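Local structure of uncharacterized protein AF_0924 (Archaeoglobus fulgidus, 3DT5) at residues Y37-Q42 / A74-G79; I28-A33 / E48-C53; K32-Y37 / M68-K73. The protein is of unknown function but is probably a membrane protein, whose largely helical C-terminal domain binds a calcium ion. All blocks are in the same frame, centred on the assembly; numbering follows the deposited sequence.

Overall arrangement
From the N terminus, helix 16-35 supplies the first segment of interaction 2 and begins that of interaction 3, and the loop after it supplies that of interaction 1. Interaction 2 closes the shortest loop, 28-33 meeting 48-53 on the next helix, 43-52. Interaction 3 joins the end of helix 16-35 to 68-73, before strand 74-75, and interaction 1 joins the surface loop 37-42 to that strand and the turn beyond. Interaction 1 crosses both others in sequence, whereas interactions 2 and 3 set out from the same helix, sharing Lys32 and Ala33. Interactions 1 and 3 share Tyr37, and their second segments meet at the calcium ion; Glu48 of interaction 2 bonds to backbone N of Phe70 and Lys71.

Interaction 1: Y37-Q42 / A74-G79; sequences YVYTAQ and ADKIAG. With CA (calcium ion), chain B.
Lys76, which follows Asp75 in the chain, lies along the ring of Tyr39, the two side chains running past each other in opposite directions. Its CB sits over one face of the ring, 4.2 Å above the plane and displaced toward the rim. CG then passes near Tyr39 CD1 and CE1, and CD makes the closest approach, 3.6 Å from Tyr39 CD1. CE stays near that same ring carbon before NZ leaves the ring for the backbone. There a water 2.8 Å from Lys76 NZ accepts from it and is also 2.8 Å from Val38 O, to which it can donate; NZ also hydrogen-bonds to Ala81 O and forms a cation-pi contact with Trp83. An extended chain beyond CG gives the lysine this reach. With its CG anti to the backbone N (chi1 170°), Tyr39 brings its ring across to meet the aliphatic part of the lysine. A second water ties Tyr39 OH to the backbone of the other segment, 3.0 Å from Lys76 N, from which it accepts. Direct contact is therefore apolar, and solvent carries the polar links across this surface contact. The loop 37-42, between helices 16-35 and 43-52, is thus laid against Lys76, next to outer strand 74-75 of the small sheet, where Ala74 O and Asp75 OD1 bind calcium together with the Glu44 carboxylate and Lys71 O; Asp75 pairs through its backbone with Thr84 of strand 83-85.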
loop_
_atom_site.group_PDB
_atom_site.type_symbol
_atom_site.label_atom_id
_atom_site.label_comp_id
_atom_site.label_asym_id
_atom_site.label_seq_id
_atom_site.Cartn_x
_atom_site.Cartn_y
_atom_site.Cartn_z
ATOM N N TYR A 37 10.910 -0.820 -6.767
ATOM C CA TYR A 37 12.021 -1.752 -6.483
ATOM C C TYR A 37 12.794 -1.494 -5.185
ATOM O O TYR A 37 13.609 -2.326 -4.757
ATOM C CB TYR A 37 12.993 -1.758 -7.659
ATOM C CG TYR A 37 12.430 -2.406 -8.888
ATOM C CD1 TYR A 37 11.286 -3.191 -8.821
ATOM C CD2 TYR A 37 13.060 -2.258 -10.127
ATOM C CE1 TYR A 37 10.763 -3.803 -9.944
ATOM C CE2 TYR A 37 12.539 -2.873 -11.268
ATOM C CZ TYR A 37 11.393 -3.647 -11.152
ATOM O OH TYR A 37 10.848 -4.242 -12.254
ATOM N N VAL A 38 12.535 -0.359 -4.556
ATOM C CA VAL A 38 13.156 0.014 -3.277
ATOM C C VAL A 38 12.893 -1.017 -2.173
ATOM O O VAL A 38 11.770 -1.440 -1.954
ATOM C CB VAL A 38 12.663 1.398 -2.830
ATOM C CG1 VAL A 38 13.167 1.731 -1.429
ATOM C CG2 VAL A 38 13.135 2.485 -3.852
ATOM N N TYR A 39 13.943 -1.445 -1.495
ATOM C CA TYR A 39 13.828 -2.478 -0.484
ATOM C C TYR A 39 15.054 -2.327 0.367
ATOM O O TYR A 39 16.152 -2.125 -0.175
ATOM C CB TYR A 39 13.813 -3.899 -1.104
ATOM C CG TYR A 39 13.929 -4.952 -0.031
ATOM C CD1 TYR A 39 12.799 -5.378 0.690
ATOM C CD2 TYR A 39 15.182 -5.466 0.340
ATOM C CE1 TYR A 39 12.913 -6.338 1.740
ATOM C CE2 TYR A 39 15.308 -6.404 1.403
ATOM C CZ TYR A 39 14.162 -6.840 2.077
ATOM O OH TYR A 39 14.266 -7.741 3.124
ATOM N N THR A 40 14.877 -2.387 1.687
ATOM C CA THR A 40 15.976 -2.226 2.661
ATOM C C THR A 40 15.755 -3.238 3.743
ATOM O O THR A 40 14.711 -3.897 3.749
ATOM C CB THR A 40 15.940 -0.842 3.340
ATOM O OG1 THR A 40 14.754 -0.737 4.167
ATOM C CG2 THR A 40 15.937 0.241 2.277
ATOM N N ALA A 41 16.701 -3.350 4.674
ATOM C CA ALA A 41 16.510 -4.241 5.802
ATOM C C ALA A 41 15.360 -3.770 6.716
ATOM O O ALA A 41 15.007 -4.461 7.686
ATOM C CB ALA A 41 17.811 -4.318 6.618
ATOM N N GLN A 42 14.826 -2.575 6.455
ATOM C CA GLN A 42 13.778 -2.014 7.302
ATOM C C GLN A 42 12.390 -2.079 6.649
ATOM O O GLN A 42 11.392 -1.773 7.295
ATOM C CB GLN A 42 14.109 -0.566 7.656
ATOM C CG GLN A 42 15.200 -0.438 8.717
ATOM C CD GLN A 42 16.572 -0.694 8.133
ATOM O OE1 GLN A 42 16.937 -0.141 7.087
ATOM N NE2 GLN A 42 17.334 -1.550 8.788
ATOM N N ALA A 74 5.970 -13.430 4.174
ATOM C CA ALA A 74 6.620 -13.202 2.872
ATOM C C ALA A 74 8.065 -12.728 3.066
ATOM O O ALA A 74 8.427 -12.324 4.156
ATOM C CB ALA A 74 5.816 -12.157 2.070
ATOM N N ASP A 75 8.869 -12.820 2.005
ATOM C CA ASP A 75 10.270 -12.395 1.957
ATOM C C ASP A 75 10.584 -11.992 0.545
ATOM O O ASP A 75 9.995 -12.527 -0.390
ATOM C CB ASP A 75 11.251 -13.553 2.298
ATOM C CG ASP A 75 11.280 -13.897 3.765
ATOM O OD1 ASP A 75 11.394 -12.972 4.598
ATOM O OD2 ASP A 75 11.282 -15.108 4.093
ATOM N N LYS A 76 11.576 -11.107 0.381
ATOM C CA LYS A 76 12.246 -10.917 -0.927
ATOM C C LYS A 76 13.515 -11.823 -0.914
ATOM O O LYS A 76 14.329 -11.741 0.001
ATOM C CB LYS A 76 12.655 -9.444 -1.156
ATOM C CG LYS A 76 11.428 -8.559 -1.304
ATOM C CD LYS A 76 11.700 -7.350 -2.169
ATOM C CE LYS A 76 10.474 -6.362 -2.195
ATOM N NZ LYS A 76 10.650 -5.343 -3.302
ATOM N N ILE A 77 13.627 -12.684 -1.923
ATOM C CA ILE A 77 14.657 -13.727 -1.971
ATOM C C ILE A 77 15.404 -13.588 -3.286
ATOM O O ILE A 77 14.809 -13.117 -4.274
ATOM C CB ILE A 77 13.955 -15.085 -1.933
ATOM C CG1 ILE A 77 13.180 -15.219 -0.595
ATOM C CG2 ILE A 77 14.921 -16.238 -2.143
ATOM C CD1 ILE A 77 12.010 -16.286 -0.660
ATOM N N ALA A 78 16.706 -13.957 -3.287
ATOM C CA ALA A 78 17.506 -14.146 -4.507
ATOM C C ALA A 78 17.776 -12.859 -5.265
ATOM O O ALA A 78 18.105 -12.926 -6.459
ATOM C CB ALA A 78 16.861 -15.173 -5.443
ATOM N N GLY A 79 17.587 -11.712 -4.602
ATOM C CA GLY A 79 17.758 -10.409 -5.277
ATOM C C GLY A 79 16.511 -9.947 -6.035
ATOM O O GLY A 79 16.536 -8.897 -6.659
HETATM CA CA CA B . 9.745 -11.978 6.011
HETATM O O HOH W 1 9.728 -3.271 -1.644
HETATM O O HOH W 2 12.454 -9.915 3.022
#

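Interaction 2: I28-A33 / E48-C53; sequences IPLIKA and ETIITC
A helix-helix interface in the interior of the domain brings Pro29 and Leu30 of helix 16-35 against Ile50 and Ile51 of helix 43-52. The short segments run at 135° to each other, midway between perpendicular and antiparallel, with their axes 10.4 Å apart. That spacing is bridged mainly by Ile50, whose two branches have separate tasks. Its CD1 reaches the flank of helix 16-35, meeting Pro29 CB at 3.8 Å and lying 4.0 Å from Leu30 N. Its CG2 rests against the leucine, 4.0 Å from Leu30 CD1 and close to Leu30 CB and CD2 as well. The split follows from the first torsion of the isoleucine: CG1 is anti to the carbonyl carbon (chi1 -68°), while CG2 is anti to the backbone N. Leu30 comes in at a slant to Ile50, and its CD1 extends on to Ile51 CG2, 4.2 Å away, where those two side chains cross at about a right angle. Leu30 also touches Leu101 of helix 88-116, and Ile50 touches Phe26 one turn back on helix 16-35, so the interface continues into the surrounding core. Ile51 also touches Leu66 and Phe70. Pro29 marks a kink in its helix, where its N has no bond to the preceding turn, yet the helix goes on, with Ala33 N bonded to Pro29 O at 3.0 Å. The side chains meet one another through aliphatic carbons alone, so the helices are held here by shape and exclusion of solvent, without a directional bond to fix their crossing.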
loop_
_atom_site.group_PDB
_atom_site.type_symbol
_atom_site.label_atom_id
_atom_site.label_comp_id
_atom_site.label_asym_id
_atom_site.label_seq_id
_atom_site.Cartn_x
_atom_site.Cartn_y
_atom_site.Cartn_z
ATOM N N ILE A 28 0.964 6.489 -0.227
ATOM C CA ILE A 28 2.172 6.461 -1.062
ATOM C C ILE A 28 3.231 5.461 -0.544
ATOM O O ILE A 28 3.716 4.638 -1.320
ATOM C CB ILE A 28 2.737 7.884 -1.284
ATOM C CG1 ILE A 28 1.712 8.699 -2.096
ATOM C CG2 ILE A 28 4.169 7.833 -1.996
ATOM C CD1 ILE A 28 1.945 10.193 -2.119
ATOM N N PRO A 29 3.598 5.514 0.765
ATOM C CA PRO A 29 4.584 4.502 1.175
ATOM C C PRO A 29 4.115 3.066 1.014
ATOM O O PRO A 29 4.917 2.221 0.650
ATOM C CB PRO A 29 4.885 4.817 2.654
ATOM C CG PRO A 29 4.031 5.942 3.017
ATOM C CD PRO A 29 3.275 6.465 1.835
ATOM N N LEU A 30 2.838 2.765 1.292
ATOM C CA LEU A 30 2.415 1.354 1.215
ATOM C C LEU A 30 2.362 0.907 -0.263
ATOM O O LEU A 30 2.782 -0.238 -0.610
ATOM C CB LEU A 30 1.006 1.191 1.834
ATOM C CG LEU A 30 0.552 -0.279 1.997
ATOM C CD1 LEU A 30 1.581 -1.078 2.865
ATOM C CD2 LEU A 30 -0.831 -0.278 2.682
ATOM N N ILE A 31 1.841 1.793 -1.127
ATOM C CA ILE A 31 1.867 1.514 -2.583
ATOM C C ILE A 31 3.321 1.241 -3.072
ATOM O O ILE A 31 3.571 0.238 -3.791
ATOM C CB ILE A 31 1.136 2.631 -3.428
ATOM C CG1 ILE A 31 -0.376 2.606 -3.131
ATOM C CG2 ILE A 31 1.369 2.423 -4.951
ATOM C CD1 ILE A 31 -1.140 3.873 -3.622
ATOM N N LYS A 32 4.252 2.140 -2.757
ATOM C CA LYS A 32 5.670 1.933 -3.103
ATOM C C LYS A 32 6.257 0.623 -2.577
ATOM O O LYS A 32 6.984 -0.046 -3.277
ATOM C CB LYS A 32 6.509 3.111 -2.643
ATOM C CG LYS A 32 6.250 4.310 -3.566
ATOM C CD LYS A 32 7.395 5.273 -3.640
ATOM C CE LYS A 32 7.285 6.319 -2.560
ATOM N NZ LYS A 32 7.724 7.722 -2.963
ATOM N N ALA A 33 5.980 0.273 -1.334
ATOM C CA ALA A 33 6.484 -0.988 -0.758
ATOM C C ALA A 33 6.109 -2.204 -1.584
ATOM O O ALA A 33 6.837 -3.198 -1.565
ATOM C CB ALA A 33 5.951 -1.172 0.723
ATOM N N GLU A 48 4.930 -3.446 8.356
ATOM C CA GLU A 48 4.231 -3.794 9.601
ATOM C C GLU A 48 3.708 -2.572 10.313
ATOM O O GLU A 48 2.569 -2.561 10.808
ATOM C CB GLU A 48 5.173 -4.522 10.584
ATOM C CG GLU A 48 5.373 -5.929 10.244
ATOM C CD GLU A 48 4.163 -6.760 10.615
ATOM O OE1 GLU A 48 3.564 -6.540 11.695
ATOM O OE2 GLU A 48 3.819 -7.621 9.812
ATOM N N THR A 49 4.555 -1.546 10.384
ATOM C CA THR A 49 4.188 -0.282 10.988
ATOM C C THR A 49 3.041 0.405 10.292
ATOM O O THR A 49 2.077 0.857 10.952
ATOM C CB THR A 49 5.398 0.660 11.026
ATOM O OG1 THR A 49 6.346 0.067 11.900
ATOM C CG2 THR A 49 5.000 2.068 11.611
ATOM N N ILE A 50 3.096 0.458 8.961
ATOM C CA ILE A 50 1.959 1.063 8.205
ATOM C C ILE A 50 0.621 0.371 8.491
ATOM O O ILE A 50 -0.411 1.031 8.662
ATOM C CB ILE A 50 2.253 1.133 6.675
ATOM C CG1 ILE A 50 3.368 2.138 6.423
ATOM C CG2 ILE A 50 0.995 1.511 5.881
ATOM C CD1 ILE A 50 3.998 1.994 5.000
ATOM N N ILE A 51 0.631 -0.961 8.536
ATOM C CA ILE A 51 -0.617 -1.703 8.602
ATOM C C ILE A 51 -1.073 -1.895 10.044
ATOM O O ILE A 51 -2.131 -2.489 10.284
ATOM C CB ILE A 51 -0.575 -3.014 7.778
ATOM C CG1 ILE A 51 0.299 -4.070 8.528
ATOM C CG2 ILE A 51 -0.167 -2.664 6.297
ATOM C CD1 ILE A 51 0.547 -5.431 7.773
ATOM N N THR A 52 -0.329 -1.335 10.991
ATOM C CA THR A 52 -0.769 -1.346 12.394
ATOM C C THR A 52 -0.910 0.095 12.853
ATOM O O THR A 52 -2.021 0.637 12.951
ATOM C CB THR A 52 0.177 -2.167 13.306
ATOM O OG1 THR A 52 1.539 -1.735 13.127
ATOM C CG2 THR A 52 0.096 -3.662 12.958
ATOM N N CYS A 53 0.231 0.697 13.076
ATOM C CA CYS A 53 0.352 2.049 13.588
ATOM C C CYS A 53 -0.251 3.143 12.683
ATOM O O CYS A 53 -0.585 4.217 13.159
ATOM C CB CYS A 53 1.838 2.325 13.780
ATOM S SG CYS A 53 2.199 3.988 14.187
#

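Interaction 3: K32-Y37 / M68-K73; sequences KAFSSY and MHFKFK. With CA (calcium ion), chain B.
An aromatic cluster next to the calcium-binding loop includes Phe34, near the C-terminal end of helix 16-35, and Phe70, in the loop that leads to strand 74-75. Their side chains approach from opposite directions and make an offset edge-to-face pair, with ring centroids 5.3 Å apart and planes at 79°. Phe34 presents the edge: CZ and CE1 point at the face of Phe70, and both lie 3.6 Å from Phe70 CE1. Phe70 CZ is the next atom of that face, 3.8 Å from Phe34 CZ, which places the meeting over one side of the ring and away from its centre. A chi1 of 172°, which turns CG away from the backbone N, carries the Phe70 ring inward to receive that edge. The backbone around it is held by Glu48, whose OE2 accepts from the N atoms of Phe70 and Lys71, while Lys73 N bonds back to Phe70 O at 2.9 Å in a tight turn. This turn places Lys71 O, one of the calcium ligands, 2.4 Å from the calcium ion, next to the residue whose ring enters the cluster. Replacing Phe70 with an alanine would remove the face that receives Phe34 and would probably leave a gap between that ring and the loop, with Phe34 freer to shift. Around the pair, Trp94 stacks on Phe34 and Trp83 of strand 83-85 meets both rings. Ile47 of helix 43-52 touches the two phenylalanines, and Leu98 of helix 88-116 packs on Phe34, so the pair sits where three helices and the small sheet converge.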
loop_
_atom_site.group_PDB
_atom_site.type_symbol
_atom_site.label_atom_id
_atom_site.label_comp_id
_atom_site.label_asym_id
_atom_site.label_seq_id
_atom_site.Cartn_x
_atom_site.Cartn_y
_atom_site.Cartn_z
ATOM N N LYS A 32 4.252 2.140 -2.757
ATOM C CA LYS A 32 5.670 1.933 -3.103
ATOM C C LYS A 32 6.257 0.623 -2.577
ATOM O O LYS A 32 6.984 -0.046 -3.277
ATOM C CB LYS A 32 6.509 3.111 -2.643
ATOM C CG LYS A 32 6.250 4.310 -3.566
ATOM C CD LYS A 32 7.395 5.273 -3.640
ATOM C CE LYS A 32 7.285 6.319 -2.560
ATOM N NZ LYS A 32 7.724 7.722 -2.963
ATOM N N ALA A 33 5.980 0.273 -1.334
ATOM C CA ALA A 33 6.484 -0.988 -0.758
ATOM C C ALA A 33 6.109 -2.204 -1.584
ATOM O O ALA A 33 6.837 -3.198 -1.565
ATOM C CB ALA A 33 5.951 -1.172 0.723
ATOM N N PHE A 34 4.959 -2.153 -2.260
ATOM C CA PHE A 34 4.493 -3.304 -3.064
ATOM C C PHE A 34 4.596 -3.118 -4.574
ATOM O O PHE A 34 4.162 -3.979 -5.320
ATOM C CB PHE A 34 3.057 -3.670 -2.645
ATOM C CG PHE A 34 3.021 -4.349 -1.297
ATOM C CD1 PHE A 34 3.266 -5.714 -1.202
ATOM C CD2 PHE A 34 2.841 -3.609 -0.131
ATOM C CE1 PHE A 34 3.260 -6.352 0.068
ATOM C CE2 PHE A 34 2.842 -4.238 1.130
ATOM C CZ PHE A 34 3.061 -5.611 1.209
ATOM N N SER A 35 5.190 -2.009 -5.010
ATOM C CA SER A 35 5.270 -1.733 -6.438
ATOM C C SER A 35 6.589 -1.111 -6.932
ATOM O O SER A 35 6.881 -1.150 -8.127
ATOM C CB SER A 35 4.079 -0.873 -6.874
ATOM O OG SER A 35 4.186 0.441 -6.380
ATOM N N SER A 36 7.380 -0.539 -6.042
ATOM C CA SER A 36 8.621 0.039 -6.488
ATOM C C SER A 36 9.793 -0.884 -6.066
ATOM O O SER A 36 9.663 -1.695 -5.146
ATOM C CB SER A 36 8.734 1.483 -5.995
ATOM O OG SER A 36 9.644 1.605 -4.939
ATOM N N TYR A 37 10.910 -0.820 -6.767
ATOM C CA TYR A 37 12.021 -1.752 -6.483
ATOM C C TYR A 37 12.794 -1.494 -5.185
ATOM O O TYR A 37 13.609 -2.326 -4.757
ATOM C CB TYR A 37 12.993 -1.758 -7.659
ATOM C CG TYR A 37 12.430 -2.406 -8.888
ATOM C CD1 TYR A 37 11.286 -3.191 -8.821
ATOM C CD2 TYR A 37 13.060 -2.258 -10.127
ATOM C CE1 TYR A 37 10.763 -3.803 -9.944
ATOM C CE2 TYR A 37 12.539 -2.873 -11.268
ATOM C CZ TYR A 37 11.393 -3.647 -11.152
ATOM O OH TYR A 37 10.848 -4.242 -12.254
HETATM N N MSE A 68 -3.430 -7.652 9.041
HETATM C CA MSE A 68 -2.835 -7.121 10.268
HETATM C C MSE A 68 -1.352 -7.447 10.385
HETATM O O MSE A 68 -0.629 -6.816 11.148
HETATM C CB MSE A 68 -3.491 -7.812 11.468
HETATM C CG MSE A 68 -3.652 -6.905 12.639
HETATM SE SE MSE A 68 -5.131 -5.740 12.178
HETATM C CE MSE A 68 -6.127 -6.886 10.916
ATOM N N HIS A 69 -0.934 -8.479 9.674
ATOM C CA HIS A 69 0.389 -9.069 9.820
ATOM C C HIS A 69 1.007 -9.255 8.451
ATOM O O HIS A 69 0.301 -9.516 7.494
ATOM C CB HIS A 69 0.311 -10.437 10.499
ATOM C CG HIS A 69 -0.236 -10.400 11.890
ATOM N ND1 HIS A 69 0.453 -9.847 12.946
ATOM C CD2 HIS A 69 -1.406 -10.851 12.405
ATOM C CE1 HIS A 69 -0.271 -9.946 14.050
ATOM N NE2 HIS A 69 -1.410 -10.540 13.748
ATOM N N PHE A 70 2.323 -9.142 8.344
ATOM C CA PHE A 70 2.957 -9.272 7.022
ATOM C C PHE A 70 4.344 -9.950 7.097
ATOM O O PHE A 70 4.641 -10.815 6.267
ATOM C CB PHE A 70 3.122 -7.903 6.343
ATOM C CG PHE A 70 3.944 -7.968 5.072
ATOM C CD1 PHE A 70 3.406 -8.541 3.921
ATOM C CD2 PHE A 70 5.269 -7.519 5.057
ATOM C CE1 PHE A 70 4.185 -8.639 2.742
ATOM C CE2 PHE A 70 6.046 -7.622 3.878
ATOM C CZ PHE A 70 5.475 -8.180 2.734
ATOM N N LYS A 71 5.162 -9.516 8.050
ATOM C CA LYS A 71 6.580 -9.895 8.165
ATOM C C LYS A 71 6.834 -11.381 7.971
ATOM O O LYS A 71 7.771 -11.772 7.281
ATOM C CB LYS A 71 7.073 -9.628 9.594
ATOM C CG LYS A 71 7.581 -8.271 9.868
ATOM C CD LYS A 71 8.091 -8.177 11.320
ATOM C CE LYS A 71 9.359 -8.992 11.556
ATOM N NZ LYS A 71 10.586 -8.134 11.794
ATOM N N PHE A 72 6.074 -12.206 8.688
ATOM C CA PHE A 72 6.350 -13.620 8.660
ATOM C C PHE A 72 5.575 -14.378 7.582
ATOM O O PHE A 72 5.560 -15.602 7.576
ATOM C CB PHE A 72 6.179 -14.201 10.070
ATOM C CG PHE A 72 7.109 -13.570 11.075
ATOM C CD1 PHE A 72 8.496 -13.702 10.940
ATOM C CD2 PHE A 72 6.612 -12.799 12.131
ATOM C CE1 PHE A 72 9.386 -13.100 11.866
ATOM C CE2 PHE A 72 7.485 -12.171 13.068
ATOM C CZ PHE A 72 8.873 -12.337 12.943
ATOM N N LYS A 73 4.965 -13.649 6.654
ATOM C CA LYS A 73 4.185 -14.264 5.589
ATOM C C LYS A 73 4.900 -14.217 4.263
ATOM O O LYS A 73 4.496 -14.888 3.314
ATOM C CB LYS A 73 2.819 -13.559 5.385
ATOM C CG LYS A 73 1.968 -13.295 6.633
ATOM C CD LYS A 73 1.573 -14.516 7.311
ATOM C CE LYS A 73 0.139 -14.344 7.797
ATOM N NZ LYS A 73 0.126 -14.241 9.241
HETATM CA CA CA B . 9.745 -11.978 6.011
#